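PDB 4GQ2: nucleoporin nup120, which serves as a structural component of the nuclear pore complex, in which nucleoporins can also dock transiently associated nuclear transport factors. Local coordinates for residues Leu19-Val27 with Ser99-Pro108; Lys53-Val62 with Leu74-Arg82. All blocks are in the same frame, centred on the assembly; numbering follows the deposited sequence.

Contact 1. Residues Leu19-Val27 with Ser99-Pro108; sequences LEGTLALWV and SKFNVKIHFP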
loop_
_atom_site.group_PDB
_atom_site.type_symbol
_atom_site.label_atom_id
_atom_site.label_comp_id
_atom_site.label_asym_id
_atom_site.label_seq_id
_atom_site.Cartn_x
_atom_site.Cartn_y
_atom_site.Cartn_z
ATOM N N LEU A 19 -14.856 -4.422 0.906
ATOM C CA LEU A 19 -16.047 -5.040 1.446
ATOM C C LEU A 19 -15.745 -5.743 2.759
ATOM O O LEU A 19 -14.635 -6.229 2.970
ATOM C CB LEU A 19 -16.626 -6.032 0.443
ATOM C CG LEU A 19 -17.125 -5.509 -0.912
ATOM C CD1 LEU A 19 -17.808 -6.637 -1.680
ATOM C CD2 LEU A 19 -18.054 -4.303 -0.789
ATOM N N GLU A 20 -16.745 -5.792 3.632
ATOM C CA GLU A 20 -16.644 -6.489 4.911
ATOM C C GLU A 20 -17.070 -7.953 4.826
ATOM O O GLU A 20 -16.624 -8.780 5.624
ATOM C CB GLU A 20 -17.467 -5.765 5.973
ATOM C CG GLU A 20 -16.838 -4.470 6.466
ATOM C CD GLU A 20 -17.724 -3.720 7.446
ATOM O OE1 GLU A 20 -17.496 -2.507 7.640
ATOM O OE2 GLU A 20 -18.650 -4.335 8.022
ATOM N N GLY A 21 -17.935 -8.274 3.866
ATOM C CA GLY A 21 -18.365 -9.654 3.666
ATOM C C GLY A 21 -19.326 -9.889 2.513
ATOM O O GLY A 21 -19.531 -9.024 1.657
ATOM N N THR A 22 -19.911 -11.081 2.509
ATOM C CA THR A 22 -20.759 -11.553 1.427
ATOM C C THR A 22 -22.061 -12.074 2.025
ATOM O O THR A 22 -22.037 -12.877 2.962
ATOM C CB THR A 22 -20.067 -12.709 0.674
ATOM O OG1 THR A 22 -18.773 -12.286 0.218
ATOM C CG2 THR A 22 -20.904 -13.170 -0.504
ATOM N N LEU A 23 -23.193 -11.615 1.499
ATOM C CA LEU A 23 -24.463 -12.258 1.829
ATOM C C LEU A 23 -24.605 -13.476 0.934
ATOM O O LEU A 23 -24.692 -13.352 -0.290
ATOM C CB LEU A 23 -25.657 -11.309 1.663
ATOM C CG LEU A 23 -27.066 -11.905 1.844
ATOM C CD1 LEU A 23 -27.311 -12.506 3.229
ATOM C CD2 LEU A 23 -28.117 -10.857 1.541
ATOM N N ALA A 24 -24.600 -14.648 1.554
ATOM C CA ALA A 24 -24.739 -15.907 0.837
ATOM C C ALA A 24 -26.203 -16.330 0.839
ATOM O O ALA A 24 -26.837 -16.395 1.895
ATOM C CB ALA A 24 -23.874 -16.972 1.481
ATOM N N LEU A 25 -26.741 -16.592 -0.350
ATOM C CA LEU A 25 -28.127 -17.024 -0.488
ATOM C C LEU A 25 -28.243 -18.312 -1.294
ATOM O O LEU A 25 -27.431 -18.570 -2.186
ATOM C CB LEU A 25 -28.950 -15.944 -1.167
ATOM C CG LEU A 25 -29.002 -14.538 -0.584
ATOM C CD1 LEU A 25 -29.983 -13.702 -1.399
ATOM C CD2 LEU A 25 -29.414 -14.586 0.879
ATOM N N TRP A 26 -29.255 -19.111 -0.965
ATOM C CA TRP A 26 -29.600 -20.325 -1.710
ATOM C C TRP A 26 -31.012 -20.222 -2.189
ATOM O O TRP A 26 -31.923 -19.958 -1.396
ATOM C CB TRP A 26 -29.469 -21.560 -0.828
ATOM C CG TRP A 26 -28.046 -21.998 -0.600
ATOM C CD1 TRP A 26 -27.374 -23.052 -1.214
ATOM C CD2 TRP A 26 -27.063 -21.399 0.314
ATOM N NE1 TRP A 26 -26.082 -23.146 -0.754
ATOM C CE2 TRP A 26 -25.830 -22.186 0.163
ATOM C CE3 TRP A 26 -27.079 -20.331 1.207
ATOM C CZ2 TRP A 26 -24.681 -21.898 0.887
ATOM C CZ3 TRP A 26 -25.913 -20.055 1.935
ATOM C CH2 TRP A 26 -24.744 -20.822 1.779
ATOM N N VAL A 27 -31.210 -20.421 -3.492
ATOM C CA VAL A 27 -32.558 -20.455 -4.066
ATOM C C VAL A 27 -33.296 -21.694 -3.535
ATOM O O VAL A 27 -32.653 -22.721 -3.269
ATOM C CB VAL A 27 -32.544 -20.420 -5.617
ATOM C CG1 VAL A 27 -31.869 -19.151 -6.120
ATOM C CG2 VAL A 27 -31.863 -21.650 -6.199
ATOM N N SER A 99 -22.031 0.597 0.176
ATOM C CA SER A 99 -22.067 -0.828 -0.127
ATOM C C SER A 99 -20.847 -1.501 0.488
ATOM O O SER A 99 -19.741 -1.394 -0.031
ATOM C CB SER A 99 -22.091 -1.055 -1.639
ATOM O OG SER A 99 -23.212 -0.427 -2.229
ATOM N N LYS A 100 -21.049 -2.179 1.610
ATOM C CA LYS A 100 -19.957 -2.840 2.320
ATOM C C LYS A 100 -20.023 -4.345 2.133
ATOM O O LYS A 100 -19.224 -5.093 2.706
ATOM C CB LYS A 100 -20.012 -2.499 3.810
ATOM C CG LYS A 100 -19.661 -1.061 4.162
ATOM C CD LYS A 100 -20.162 -0.732 5.562
ATOM C CE LYS A 100 -19.470 0.485 6.153
ATOM N NZ LYS A 100 -20.024 0.834 7.496
ATOM N N PHE A 101 -20.988 -4.791 1.332
ATOM C CA PHE A 101 -21.207 -6.220 1.121
ATOM C C PHE A 101 -21.556 -6.501 -0.325
ATOM O O PHE A 101 -22.173 -5.663 -0.997
ATOM C CB PHE A 101 -22.327 -6.748 2.040
ATOM C CG PHE A 101 -22.099 -6.456 3.497
ATOM C CD1 PHE A 101 -21.305 -7.298 4.274
ATOM C CD2 PHE A 101 -22.644 -5.315 4.085
ATOM C CE1 PHE A 101 -21.070 -7.017 5.615
ATOM C CE2 PHE A 101 -22.408 -5.025 5.423
ATOM C CZ PHE A 101 -21.623 -5.880 6.186
ATOM N N ASN A 102 -21.146 -7.676 -0.798
ATOM C CA ASN A 102 -21.645 -8.215 -2.057
ATOM C C ASN A 102 -22.606 -9.366 -1.761
ATOM O O ASN A 102 -22.776 -9.765 -0.607
ATOM C CB ASN A 102 -20.493 -8.664 -2.969
ATOM C CG ASN A 102 -19.820 -9.935 -2.489
ATOM O OD1 ASN A 102 -19.568 -10.112 -1.303
ATOM N ND2 ASN A 102 -19.532 -10.830 -3.415
ATOM N N VAL A 103 -23.252 -9.887 -2.794
ATOM C CA VAL A 103 -24.113 -11.046 -2.610
ATOM C C VAL A 103 -23.684 -12.201 -3.495
ATOM O O VAL A 103 -23.250 -11.998 -4.628
ATOM C CB VAL A 103 -25.643 -10.717 -2.686
ATOM C CG1 VAL A 103 -25.913 -9.338 -3.261
ATOM C CG2 VAL A 103 -26.437 -11.795 -3.423
ATOM N N LYS A 104 -23.755 -13.404 -2.936
ATOM C CA LYS A 104 -23.462 -14.629 -3.663
ATOM C C LYS A 104 -24.679 -15.550 -3.575
ATOM O O LYS A 104 -25.098 -15.942 -2.478
ATOM C CB LYS A 104 -22.215 -15.308 -3.099
ATOM C CG LYS A 104 -21.951 -16.702 -3.652
ATOM C CD LYS A 104 -20.683 -17.317 -3.081
ATOM C CE LYS A 104 -19.455 -16.487 -3.421
ATOM N NZ LYS A 104 -18.199 -17.219 -3.110
ATOM N N ILE A 105 -25.230 -15.872 -4.743
ATOM C CA ILE A 105 -26.442 -16.666 -4.860
ATOM C C ILE A 105 -26.071 -18.034 -5.404
ATOM O O ILE A 105 -25.448 -18.138 -6.456
ATOM C CB ILE A 105 -27.463 -15.971 -5.788
ATOM C CG1 ILE A 105 -27.844 -14.610 -5.202
ATOM C CG2 ILE A 105 -28.703 -16.832 -5.978
ATOM C CD1 ILE A 105 -28.531 -13.653 -6.151
ATOM N N HIS A 106 -26.442 -19.080 -4.674
ATOM C CA HIS A 106 -26.160 -20.454 -5.089
ATOM C C HIS A 106 -27.362 -21.058 -5.739
ATOM O O HIS A 106 -28.502 -20.799 -5.328
ATOM C CB HIS A 106 -25.746 -21.324 -3.910
ATOM C CG HIS A 106 -24.569 -20.792 -3.140
ATOM N ND1 HIS A 106 -23.310 -21.226 -3.352
ATOM C CD2 HIS A 106 -24.495 -19.843 -2.122
ATOM C CE1 HIS A 106 -22.472 -20.586 -2.516
ATOM N NE2 HIS A 106 -23.199 -19.737 -1.764
ATOM N N PHE A 107 -27.097 -21.875 -6.758
ATOM C CA PHE A 107 -28.116 -22.538 -7.557
ATOM C C PHE A 107 -27.869 -24.041 -7.543
ATOM O O PHE A 107 -26.735 -24.469 -7.315
ATOM C CB PHE A 107 -28.063 -22.024 -8.997
ATOM C CG PHE A 107 -28.548 -20.615 -9.157
ATOM C CD1 PHE A 107 -27.693 -19.538 -8.936
ATOM C CD2 PHE A 107 -29.863 -20.360 -9.539
ATOM C CE1 PHE A 107 -28.144 -18.238 -9.089
ATOM C CE2 PHE A 107 -30.321 -19.058 -9.690
ATOM C CZ PHE A 107 -29.460 -17.996 -9.465
ATOM N N PRO A 108 -28.929 -24.849 -7.778
ATOM C CA PRO A 108 -28.781 -26.308 -7.845
ATOM C C PRO A 108 -28.183 -26.751 -9.173
ATOM O O PRO A 108 -27.722 -27.890 -9.299
ATOM C CB PRO A 108 -30.224 -26.825 -7.728
ATOM C CG PRO A 108 -31.086 -25.640 -7.450
ATOM C CD PRO A 108 -30.336 -24.440 -7.936
#

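Contact 2. Residues Lys53-Val62 with Leu74-Arg82; sequences KECVAYDAGV and LRWSIFQNR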
loop_
_atom_site.group_PDB
_atom_site.type_symbol
_atom_site.label_atom_id
_atom_site.label_comp_id
_atom_site.label_asym_id
_atom_site.label_seq_id
_atom_site.Cartn_x
_atom_site.Cartn_y
_atom_site.Cartn_z
ATOM N N LYS A 53 -13.006 -23.176 -11.999
ATOM C CA LYS A 53 -14.368 -23.543 -11.631
ATOM C C LYS A 53 -14.963 -22.501 -10.697
ATOM O O LYS A 53 -16.130 -22.132 -10.840
ATOM C CB LYS A 53 -14.414 -24.930 -10.989
ATOM C CG LYS A 53 -15.816 -25.489 -10.817
ATOM C CD LYS A 53 -15.808 -26.861 -10.169
ATOM C CE LYS A 53 -17.228 -27.375 -9.981
ATOM N NZ LYS A 53 -17.251 -28.666 -9.242
ATOM N N GLU A 54 -14.145 -22.005 -9.771
ATOM C CA GLU A 54 -14.634 -21.149 -8.685
ATOM C C GLU A 54 -14.519 -19.642 -8.921
ATOM O O GLU A 54 -15.268 -18.881 -8.318
ATOM C CB GLU A 54 -13.931 -21.495 -7.367
ATOM C CG GLU A 54 -13.892 -22.984 -7.038
ATOM C CD GLU A 54 -15.151 -23.506 -6.369
ATOM O OE1 GLU A 54 -15.959 -22.694 -5.876
ATOM O OE2 GLU A 54 -15.326 -24.744 -6.326
ATOM N N CYS A 55 -13.589 -19.214 -9.777
ATOM C CA CYS A 55 -13.186 -17.798 -9.824
ATOM C C CYS A 55 -13.169 -17.165 -11.204
ATOM O O CYS A 55 -12.985 -15.965 -11.322
ATOM C CB CYS A 55 -11.799 -17.625 -9.209
ATOM S SG CYS A 55 -11.598 -18.443 -7.617
ATOM N N VAL A 56 -13.333 -17.971 -12.245
ATOM C CA VAL A 56 -13.264 -17.469 -13.605
ATOM C C VAL A 56 -14.658 -17.550 -14.194
ATOM O O VAL A 56 -15.108 -18.624 -14.581
ATOM C CB VAL A 56 -12.262 -18.273 -14.465
ATOM C CG1 VAL A 56 -12.209 -17.725 -15.879
ATOM C CG2 VAL A 56 -10.870 -18.253 -13.838
ATOM N N ALA A 57 -15.337 -16.405 -14.243
ATOM C CA ALA A 57 -16.694 -16.314 -14.763
ATOM C C ALA A 57 -16.717 -16.682 -16.244
ATOM O O ALA A 57 -15.733 -16.457 -16.953
ATOM C CB ALA A 57 -17.258 -14.905 -14.543
ATOM N N TYR A 58 -17.825 -17.267 -16.701
ATOM C CA TYR A 58 -18.002 -17.563 -18.131
ATOM C C TYR A 58 -19.027 -16.635 -18.786
ATOM O O TYR A 58 -19.233 -16.681 -20.005
ATOM C CB TYR A 58 -18.339 -19.042 -18.379
ATOM C CG TYR A 58 -19.524 -19.565 -17.602
ATOM C CD1 TYR A 58 -20.823 -19.418 -18.082
ATOM C CD2 TYR A 58 -19.343 -20.222 -16.391
ATOM C CE1 TYR A 58 -21.910 -19.902 -17.369
ATOM C CE2 TYR A 58 -20.421 -20.714 -15.672
ATOM C CZ TYR A 58 -21.699 -20.552 -16.163
ATOM O OH TYR A 58 -22.760 -21.038 -15.438
ATOM N N ASP A 59 -19.665 -15.801 -17.967
ATOM C CA ASP A 59 -20.502 -14.707 -18.458
ATOM C C ASP A 59 -20.587 -13.614 -17.400
ATOM O O ASP A 59 -20.429 -13.886 -16.214
ATOM C CB ASP A 59 -21.899 -15.203 -18.837
ATOM C CG ASP A 59 -22.622 -14.251 -19.771
ATOM O OD1 ASP A 59 -21.969 -13.342 -20.326
ATOM O OD2 ASP A 59 -23.847 -14.408 -19.955
ATOM N N ALA A 60 -20.836 -12.380 -17.832
ATOM C CA ALA A 60 -20.846 -11.227 -16.930
ATOM C C ALA A 60 -21.409 -10.003 -17.621
ATOM O O ALA A 60 -21.390 -9.912 -18.851
ATOM C CB ALA A 60 -19.435 -10.928 -16.422
ATOM N N GLY A 61 -21.896 -9.061 -16.816
ATOM C CA GLY A 61 -22.375 -7.781 -17.309
ATOM C C GLY A 61 -22.652 -6.830 -16.165
ATOM O O GLY A 61 -22.600 -7.222 -15.000
ATOM N N VAL A 62 -22.920 -5.569 -16.491
ATOM C CA VAL A 62 -23.364 -4.624 -15.476
ATOM C C VAL A 62 -24.661 -3.958 -15.923
ATOM O O VAL A 62 -24.802 -3.551 -17.075
ATOM C CB VAL A 62 -22.279 -3.586 -15.002
ATOM C CG1 VAL A 62 -20.855 -4.106 -15.163
ATOM C CG2 VAL A 62 -22.439 -2.235 -15.674
ATOM N N LEU A 74 -24.836 -2.365 -11.012
ATOM C CA LEU A 74 -24.519 -3.667 -10.449
ATOM C C LEU A 74 -23.790 -4.566 -11.426
ATOM O O LEU A 74 -24.184 -4.695 -12.584
ATOM C CB LEU A 74 -25.798 -4.353 -9.960
ATOM C CG LEU A 74 -26.621 -3.596 -8.909
ATOM C CD1 LEU A 74 -27.913 -4.350 -8.619
ATOM C CD2 LEU A 74 -25.819 -3.363 -7.627
ATOM N N ARG A 75 -22.730 -5.200 -10.946
ATOM C CA ARG A 75 -21.973 -6.109 -11.771
ATOM C C ARG A 75 -22.221 -7.550 -11.344
ATOM O O ARG A 75 -21.938 -7.934 -10.206
ATOM C CB ARG A 75 -20.484 -5.749 -11.729
ATOM C CG ARG A 75 -19.527 -6.881 -12.056
ATOM C CD ARG A 75 -19.551 -7.288 -13.519
ATOM N NE ARG A 75 -18.845 -8.559 -13.659
ATOM C CZ ARG A 75 -17.608 -8.687 -14.123
ATOM N NH1 ARG A 75 -16.929 -7.622 -14.538
ATOM N NH2 ARG A 75 -17.049 -9.892 -14.173
ATOM N N TRP A 76 -22.763 -8.333 -12.275
ATOM C CA TRP A 76 -23.043 -9.743 -12.041
ATOM C C TRP A 76 -22.051 -10.597 -12.750
ATOM O O TRP A 76 -21.545 -10.232 -13.812
ATOM C CB TRP A 76 -24.454 -10.111 -12.488
ATOM C CG TRP A 76 -24.739 -9.863 -13.953
ATOM C CD1 TRP A 76 -25.207 -8.691 -14.537
ATOM C CD2 TRP A 76 -24.606 -10.813 -15.069
ATOM N NE1 TRP A 76 -25.363 -8.843 -15.894
ATOM C CE2 TRP A 76 -25.024 -10.086 -16.279
ATOM C CE3 TRP A 76 -24.202 -12.137 -15.186
ATOM C CZ2 TRP A 76 -25.020 -10.683 -17.540
ATOM C CZ3 TRP A 76 -24.208 -12.735 -16.464
ATOM C CH2 TRP A 76 -24.603 -12.024 -17.610
ATOM N N SER A 77 -21.752 -11.744 -12.157
ATOM C CA SER A 77 -20.873 -12.720 -12.781
ATOM C C SER A 77 -21.423 -14.101 -12.447
ATOM O O SER A 77 -22.072 -14.283 -11.408
ATOM C CB SER A 77 -19.437 -12.559 -12.259
ATOM O OG SER A 77 -18.977 -11.217 -12.404
ATOM N N ILE A 78 -21.185 -15.064 -13.331
ATOM C CA ILE A 78 -21.604 -16.444 -13.089
ATOM C C ILE A 78 -20.444 -17.427 -13.258
ATOM O O ILE A 78 -19.620 -17.283 -14.160
ATOM C CB ILE A 78 -22.828 -16.856 -13.947
ATOM C CG1 ILE A 78 -22.554 -16.671 -15.452
ATOM C CG2 ILE A 78 -24.074 -16.101 -13.494
ATOM C CD1 ILE A 78 -23.699 -17.133 -16.338
ATOM N N PHE A 79 -20.398 -18.424 -12.379
ATOM C CA PHE A 79 -19.256 -19.334 -12.275
ATOM C C PHE A 79 -19.684 -20.803 -12.341
ATOM O O PHE A 79 -20.838 -21.139 -12.084
ATOM C CB PHE A 79 -18.473 -19.051 -10.978
ATOM C CG PHE A 79 -18.031 -17.616 -10.837
ATOM C CD1 PHE A 79 -18.883 -16.660 -10.291
ATOM C CD2 PHE A 79 -16.769 -17.216 -11.268
ATOM C CE1 PHE A 79 -18.480 -15.333 -10.172
ATOM C CE2 PHE A 79 -16.360 -15.892 -11.147
ATOM C CZ PHE A 79 -17.219 -14.951 -10.598
ATOM N N GLN A 80 -18.748 -21.676 -12.689
ATOM C CA GLN A 80 -19.036 -23.101 -12.806
ATOM C C GLN A 80 -19.156 -23.819 -11.457
ATOM O O GLN A 80 -19.245 -25.044 -11.405
ATOM C CB GLN A 80 -18.017 -23.783 -13.721
ATOM C CG GLN A 80 -18.276 -23.524 -15.197
ATOM C CD GLN A 80 -17.291 -24.226 -16.108
ATOM O OE1 GLN A 80 -16.074 -24.094 -15.954
ATOM N NE2 GLN A 80 -17.814 -24.970 -17.074
ATOM N N ASN A 81 -19.171 -23.053 -10.370
ATOM C CA ASN A 81 -19.488 -23.602 -9.059
ATOM C C ASN A 81 -20.949 -23.329 -8.681
ATOM O O ASN A 81 -21.302 -23.308 -7.502
ATOM C CB ASN A 81 -18.518 -23.079 -7.992
ATOM C CG ASN A 81 -18.642 -21.580 -7.756
ATOM O OD1 ASN A 81 -19.389 -20.882 -8.444
ATOM N ND2 ASN A 81 -17.905 -21.079 -6.774
ATOM N N ARG A 82 -21.786 -23.127 -9.701
ATOM C CA ARG A 82 -23.232 -22.902 -9.543
ATOM C C ARG A 82 -23.539 -21.669 -8.704
ATOM O O ARG A 82 -24.407 -21.701 -7.828
ATOM C CB ARG A 82 -23.938 -24.138 -8.962
ATOM C CG ARG A 82 -23.758 -25.412 -9.770
ATOM C CD ARG A 82 -24.441 -26.590 -9.096
ATOM N NE ARG A 82 -23.652 -27.812 -9.247
ATOM C CZ ARG A 82 -24.122 -29.049 -9.109
ATOM N NH1 ARG A 82 -25.400 -29.264 -8.821
ATOM N NH2 ARG A 82 -23.306 -30.081 -9.270
HETATM O O HOH W 1 -16.475 -20.725 -13.487
#

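Contact 1. Residues Leu19-Val27 with Ser99-Pro108
The carbonyl oxygen of L25 is approached by three groups of the 99-108 segment. H106 N makes the hydrogen bond at 2.7 Å from L25 O, N-H...O angle 167°. The I105 CA-H group adds a weaker contact, CA to L25 O 3.4 Å, and the imidazole presents its edge, with H106 CD2 3.2 Å from L25 O and the oxygen in the ring plane. The H106 ring lies against the W26 indole as an offset stack: the centroids of the imidazole and the six-membered ring are 4.3 Å apart and the planes differ by 12°. Both side chains leave the backbone with CG anti to the carbonyl carbon (W26 chi1 -76°) and, as bridge partners on one face of the sheet, run side by side, pointing the same way. H106 CB sits 3.8 Å from the centroid of the W26 five-membered ring, a CH-pi contact over its face.

Six consecutive parallel bridges, G21-F101 to W26-H106, join strand 21-26 to 101-106, and 21-26 is the outermost strand of a five-stranded sheet in the beta-propeller region; strand 101-106 pairs antiparallel with 83-88, so the parallel edge strand departs from the all-antiparallel blade pattern. The face bearing L23, L25 and V103 packs on helix 146-149 through W147 and F148.

At the C-terminal end V27 divides its methyls: CG1 lies over the F107 ring, 4.3 Å from its centroid, and CG2 meets P108 CD at 3.6 Å. At the other end E20 N donates to K100 O at 2.7 Å, while the E20 and K100 side chains run alongside each other.

Contact 2. Residues Lys53-Val62 with Leu74-Arg82
K53 lays its extended aliphatic chain past the backbone of Q80, and E54 bends back at chi2 so that its carboxylate meets N81. N81 ND2 donates to E54 OE1 at 2.7 Å, meeting the oxygen from above the carboxylate plane, 42° out of it. E54 OE2 forms a salt bridge with K453, and N81 OD1 bonds to T83 OG1. A water links V56 to the turn, 2.7 Å from V56 O and accepting from Q80 N at 2.6 Å.

A57 places CB over the face of F79, 4.1 Å from the ring centroid. Y58 N donates to I78 O, while the Y58 ring takes I78 CG1 over a face, 4.2 Å from the centroid; the phenol OH is bonded to V111 O. D59 brings OD2 in plane to the edge of the W76 indole, 3.4 Å from CH2, with carboxylate and ring planes 84° apart; the hydrogen bond to this oxygen comes from D114 N. On the opposite sheet face A60 CB lies over the R75 guanidinium, 3.4 Å from NH2. S77 OG takes bonds from R75 NE and NH2, side-on, and the backbone carbonyls of K539 and Y536 hold the guanidinium from beyond the hairpin.

W76 holds CG between its backbone N and carbonyl carbon (chi1 59°), which folds the indole back across the neighbouring strand. G61, having no side chain, lets the ring lie with G61 N over its centre, and W76 N donates to G61 O at 2.9 Å. V62 CG1 packs on the aliphatic part of R75. The antiparallel G61-W76 pair, flanked by the non-hydrogen-bonded pairs A60-S77 and V62-R75, joins strands 59-64 and 73-79, consecutive in the chain, as a beta hairpin with 59-64 as the edge strand of its sheet in the propeller region.

How the contacts relate
The two contacts build opposite borders of one mixed sheet, ordered 21-26, 101-106, 83-88, 73-79, 59-64, with their centres 13 Å apart. Contact 1 pairs the first two strands, contact 2 the last two, and strand 83-88 lies between. Along the chain, 53-62 and 74-82 both fall between the halves of contact 1, so chain from before and after the hairpin pairs, in parallel, at the far border of the sheet. The contacts also touch directly: R82 NH1 lies 2.7 Å from P108 O, a probable hydrogen bond, and F107 N probably bonds to R82 O. Separate pieces of chain are thereby joined into one unit of the propeller region.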